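Local atomic coordinates of alpha-L-rhamnosidase (PDB entry 4XHC), a protein that hydrolyses alpha-L-rhamnosides, releasing terminal alpha-L-rhamnose, as a family 78 glycoside hydrolase. Residues A[465-476]-A[485-496]. Numbering follows the deposited sequence.
Sequences TPYLRHHYIAAL and AIAQIKAYWGAM
An antiparallel helical hairpin of the six-hairpin glycosidase domain brings Arg469, Pro466 and Ile473 of one helix against Tyr492, Trp493 and Gln488 of the next. The short segments run at 161° with axes 9.8 Å apart. Arg469 lies flat over Tyr492: its CD sits over the ring centre, 3.5 Å from the centroid, a CH-pi contact. The guanidinium continues over the CD1 side of the same face, its plane only 14° from that of the ring. Arg469 CG is anti to the carbonyl carbon and the chain bends at chi2 (-107°), which lays the methylenes and the guanidinium along one aromatic face. At the ring edge comes Pro466, with CB 3.8 Å from Tyr492 CE2. The Tyr492 hydroxyl hydrogen-bonds to the carbonyl of Phe508, in a loop.

Trp493 packs beside it with the edge of its six-membered ring to Ile473, whose CG1 is 4.0 Å from Trp493 CZ3; its indole nitrogen is satisfied by the carbonyl of Ser531. Nearer the turn, two side chains interlock as knobs into holes. Ile473 enters among Ala485, Gln488, Ile489 and Trp493, its CD1 3.6 Å from Gln488 CB. Gln488 in return sits among Arg469, Tyr472, Ile473 and Leu476, with NE2 3.7 Å from Tyr472 CE2, at the edge of that ring. Leu476 and Ala485 close this end, CB to CB at 4.1 Å.

At the opposite end, Thr465 N-caps its helix: OG1 accepts from Leu468 N and also hydrogen-bonds to Asp360. Its side chain is about 7 Å from the bound rhamnose, and Tyr467 stacks on Trp530 of the rhamnose pocket. The hairpin thus has its capped end beside the sugar site, in keeping with the (alpha/alpha)6-barrel of GH78 enzymes.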
loop_
_atom_site.group_PDB
_atom_site.type_symbol
_atom_site.label_atom_id
_atom_site.label_comp_id
_atom_site.label_asym_id
_atom_site.label_seq_id
_atom_site.Cartn_x
_atom_site.Cartn_y
_atom_site.Cartn_z
ATOM N N THR A 465 -3.865 31.753 15.195
ATOM C CA THR A 465 -3.018 30.664 15.685
ATOM C C THR A 465 -2.567 30.866 17.130
ATOM O O THR A 465 -2.428 31.994 17.591
ATOM C CB THR A 465 -1.763 30.495 14.807
ATOM O OG1 THR A 465 -1.008 31.713 14.800
ATOM C CG2 THR A 465 -2.155 30.143 13.390
ATOM N N PRO A 466 -2.340 29.768 17.858
ATOM C CA PRO A 466 -1.720 29.937 19.156
ATOM C C PRO A 466 -0.301 30.517 19.058
ATOM O O PRO A 466 0.218 31.024 20.046
ATOM C CB PRO A 466 -1.696 28.517 19.722
ATOM C CG PRO A 466 -2.750 27.786 18.982
ATOM C CD PRO A 466 -2.720 28.370 17.613
ATOM N N TYR A 467 0.318 30.437 17.883
ATOM C CA TYR A 467 1.611 31.097 17.634
ATOM C C TYR A 467 1.525 32.609 17.882
ATOM O O TYR A 467 2.331 33.170 18.620
ATOM C CB TYR A 467 2.067 30.822 16.193
ATOM C CG TYR A 467 3.336 31.517 15.769
ATOM C CD1 TYR A 467 4.565 31.089 16.230
ATOM C CD2 TYR A 467 3.306 32.577 14.878
ATOM C CE1 TYR A 467 5.743 31.707 15.845
ATOM C CE2 TYR A 467 4.474 33.205 14.482
ATOM C CZ TYR A 467 5.699 32.767 14.972
ATOM O OH TYR A 467 6.881 33.376 14.585
ATOM N N LEU A 468 0.548 33.262 17.260
ATOM C CA LEU A 468 0.383 34.698 17.436
ATOM C C LEU A 468 -0.140 35.016 18.824
ATOM O O LEU A 468 0.198 36.041 19.400
ATOM C CB LEU A 468 -0.540 35.293 16.378
ATOM C CG LEU A 468 -0.684 36.814 16.414
ATOM C CD1 LEU A 468 0.677 37.481 16.427
ATOM C CD2 LEU A 468 -1.485 37.294 15.219
ATOM N N ARG A 469 -0.959 34.134 19.371
ATOM C CA ARG A 469 -1.490 34.346 20.712
ATOM C C ARG A 469 -0.391 34.327 21.752
ATOM O O ARG A 469 -0.466 35.048 22.736
ATOM C CB ARG A 469 -2.511 33.274 21.047
ATOM C CG ARG A 469 -3.772 33.380 20.213
ATOM C CD ARG A 469 -4.923 33.892 21.043
ATOM N NE ARG A 469 -6.153 33.951 20.266
ATOM C CZ ARG A 469 -7.330 34.291 20.778
ATOM N NH1 ARG A 469 -7.418 34.594 22.064
ATOM N NH2 ARG A 469 -8.418 34.314 20.020
ATOM N N HIS A 470 0.621 33.495 21.541
ATOM C CA HIS A 470 1.779 33.482 22.427
ATOM C C HIS A 470 2.324 34.885 22.624
ATOM O O HIS A 470 2.673 35.275 23.737
ATOM C CB HIS A 470 2.887 32.604 21.855
ATOM C CG HIS A 470 4.232 32.886 22.440
ATOM N ND1 HIS A 470 4.665 32.305 23.612
ATOM C CD2 HIS A 470 5.234 33.695 22.026
ATOM C CE1 HIS A 470 5.879 32.740 23.891
ATOM N NE2 HIS A 470 6.246 33.584 22.943
ATOM N N HIS A 471 2.400 35.634 21.534
ATOM C CA HIS A 471 2.973 36.970 21.572
ATOM C C HIS A 471 2.059 37.961 22.265
ATOM O O HIS A 471 2.528 38.862 22.945
ATOM C CB HIS A 471 3.340 37.418 20.158
ATOM C CG HIS A 471 4.365 36.536 19.520
ATOM N ND1 HIS A 471 4.025 35.399 18.819
ATOM C CD2 HIS A 471 5.718 36.590 19.521
ATOM C CE1 HIS A 471 5.125 34.805 18.395
ATOM N NE2 HIS A 471 6.163 35.502 18.814
ATOM N N TYR A 472 0.756 37.777 22.102
ATOM C CA TYR A 472 -0.239 38.549 22.835
ATOM C C TYR A 472 -0.036 38.381 24.341
ATOM O O TYR A 472 -0.064 39.356 25.099
ATOM C CB TYR A 472 -1.636 38.101 22.411
ATOM C CG TYR A 472 -2.777 38.749 23.148
ATOM C CD1 TYR A 472 -2.828 40.125 23.334
ATOM C CD2 TYR A 472 -3.833 37.980 23.627
ATOM C CE1 TYR A 472 -3.885 40.713 24.003
ATOM C CE2 TYR A 472 -4.898 38.563 24.293
ATOM C CZ TYR A 472 -4.912 39.928 24.479
ATOM O OH TYR A 472 -5.967 40.491 25.143
ATOM N N ILE A 473 0.198 37.144 24.771
ATOM C CA ILE A 473 0.451 36.856 26.190
ATOM C C ILE A 473 1.723 37.546 26.665
ATOM O O ILE A 473 1.751 38.138 27.746
ATOM C CB ILE A 473 0.568 35.338 26.461
ATOM C CG1 ILE A 473 -0.742 34.622 26.104
ATOM C CG2 ILE A 473 0.925 35.067 27.917
ATOM C CD1 ILE A 473 -1.979 35.238 26.727
ATOM N N ALA A 474 2.773 37.452 25.860
ATOM C CA ALA A 474 4.054 38.055 26.201
ATOM C C ALA A 474 3.918 39.565 26.352
ATOM O O ALA A 474 4.508 40.155 27.270
ATOM C CB ALA A 474 5.090 37.723 25.144
ATOM N N ALA A 475 3.145 40.180 25.454
ATOM C CA ALA A 475 2.908 41.618 25.498
ATOM C C ALA A 475 2.137 42.019 26.756
ATOM O O ALA A 475 2.444 43.037 27.376
ATOM C CB ALA A 475 2.179 42.088 24.250
ATOM N N LEU A 476 1.146 41.225 27.140
ATOM C CA LEU A 476 0.415 41.492 28.375
ATOM C C LEU A 476 1.358 41.491 29.573
ATOM O O LEU A 476 1.353 42.427 30.370
ATOM C CB LEU A 476 -0.714 40.478 28.578
ATOM C CG LEU A 476 -1.911 40.624 27.630
ATOM C CD1 LEU A 476 -2.810 39.400 27.698
ATOM C CD2 LEU A 476 -2.715 41.877 27.946
ATOM N N ALA A 485 -3.171 38.191 31.660
ATOM C CA ALA A 485 -2.442 37.124 30.959
ATOM C C ALA A 485 -2.850 35.728 31.423
ATOM O O ALA A 485 -2.914 34.800 30.621
ATOM C CB ALA A 485 -0.942 37.301 31.137
ATOM N N ILE A 486 -3.097 35.578 32.720
ATOM C CA ILE A 486 -3.575 34.310 33.257
ATOM C C ILE A 486 -4.958 33.998 32.700
ATOM O O ILE A 486 -5.177 32.912 32.178
ATOM C CB ILE A 486 -3.611 34.307 34.804
ATOM C CG1 ILE A 486 -2.184 34.315 35.369
ATOM C CG2 ILE A 486 -4.371 33.092 35.333
ATOM C CD1 ILE A 486 -2.093 34.752 36.819
ATOM N N ALA A 487 -5.878 34.953 32.794
ATOM C CA ALA A 487 -7.239 34.768 32.276
ATOM C C ALA A 487 -7.260 34.408 30.783
ATOM O O ALA A 487 -8.122 33.641 30.336
ATOM C CB ALA A 487 -8.073 36.014 32.528
ATOM N N GLN A 488 -6.304 34.952 30.033
ATOM C CA GLN A 488 -6.207 34.717 28.589
ATOM C C GLN A 488 -5.648 33.362 28.208
ATOM O O GLN A 488 -6.034 32.803 27.182
ATOM C CB GLN A 488 -5.359 35.805 27.919
ATOM C CG GLN A 488 -6.166 37.017 27.495
ATOM C CD GLN A 488 -7.246 36.655 26.506
ATOM O OE1 GLN A 488 -8.356 37.177 26.588
ATOM N NE2 GLN A 488 -6.933 35.746 25.574
ATOM N N ILE A 489 -4.715 32.854 29.005
ATOM C CA ILE A 489 -4.224 31.497 28.811
ATOM C C ILE A 489 -5.372 30.509 29.051
ATOM O O ILE A 489 -5.599 29.604 28.259
ATOM C CB ILE A 489 -3.032 31.193 29.741
ATOM C CG1 ILE A 489 -1.801 31.956 29.256
ATOM C CG2 ILE A 489 -2.744 29.693 29.788
ATOM C CD1 ILE A 489 -0.703 32.071 30.284
ATOM N N LYS A 490 -6.110 30.724 30.133
ATOM C CA LYS A 490 -7.239 29.875 30.485
ATOM C C LYS A 490 -8.380 29.900 29.466
ATOM O O LYS A 490 -8.964 28.862 29.160
ATOM C CB LYS A 490 -7.796 30.291 31.840
ATOM C CG LYS A 490 -6.878 30.000 33.008
ATOM C CD LYS A 490 -7.556 30.400 34.303
ATOM C CE LYS A 490 -6.789 29.909 35.506
ATOM N NZ LYS A 490 -7.323 30.560 36.727
ATOM N N ALA A 491 -8.713 31.084 28.959
ATOM C CA ALA A 491 -9.827 31.225 28.020
ATOM C C ALA A 491 -9.526 30.552 26.684
ATOM O O ALA A 491 -10.376 29.857 26.131
ATOM C CB ALA A 491 -10.146 32.691 27.800
ATOM N N TYR A 492 -8.314 30.752 26.176
ATOM C CA TYR A 492 -7.928 30.244 24.860
ATOM C C TYR A 492 -7.465 28.778 24.898
ATOM O O TYR A 492 -8.132 27.911 24.348
ATOM C CB TYR A 492 -6.848 31.147 24.269
ATOM C CG TYR A 492 -6.443 30.831 22.848
ATOM C CD1 TYR A 492 -7.288 31.092 21.787
ATOM C CD2 TYR A 492 -5.183 30.307 22.569
ATOM C CE1 TYR A 492 -6.903 30.816 20.487
ATOM C CE2 TYR A 492 -4.788 30.031 21.272
ATOM C CZ TYR A 492 -5.651 30.284 20.235
ATOM O OH TYR A 492 -5.227 30.009 18.954
ATOM N N TRP A 493 -6.339 28.496 25.550
ATOM C CA TRP A 493 -5.837 27.117 25.634
ATOM C C TRP A 493 -6.751 26.203 26.458
ATOM O O TRP A 493 -6.862 25.017 26.165
ATOM C CB TRP A 493 -4.428 27.083 26.207
ATOM C CG TRP A 493 -3.348 27.485 25.235
ATOM C CD1 TRP A 493 -2.642 26.661 24.425
ATOM C CD2 TRP A 493 -2.836 28.797 25.010
ATOM N NE1 TRP A 493 -1.734 27.372 23.695
ATOM C CE2 TRP A 493 -1.823 28.688 24.043
ATOM C CE3 TRP A 493 -3.130 30.060 25.540
ATOM C CZ2 TRP A 493 -1.103 29.787 23.589
ATOM C CZ3 TRP A 493 -2.420 31.159 25.082
ATOM C CH2 TRP A 493 -1.423 31.014 24.111
ATOM N N GLY A 494 -7.411 26.748 27.476
ATOM C CA GLY A 494 -8.410 25.984 28.230
ATOM C C GLY A 494 -9.590 25.515 27.389
ATOM O O GLY A 494 -10.192 24.471 27.665
ATOM N N ALA A 495 -9.922 26.295 26.359
ATOM C CA ALA A 495 -10.974 25.922 25.407
ATOM C C ALA A 495 -10.598 24.668 24.626
ATOM O O ALA A 495 -11.433 23.785 24.443
ATOM C CB ALA A 495 -11.269 27.065 24.452
ATOM N N MET A 496 -9.346 24.591 24.179
ATOM C CA MET A 496 -8.850 23.403 23.488
ATOM C C MET A 496 -8.857 22.199 24.416
ATOM O O MET A 496 -9.251 21.103 24.012
ATOM C CB MET A 496 -7.447 23.640 22.917
ATOM C CG MET A 496 -7.455 24.444 21.622
ATOM S SD MET A 496 -5.835 24.616 20.841
ATOM C CE MET A 496 -5.082 25.834 21.904
#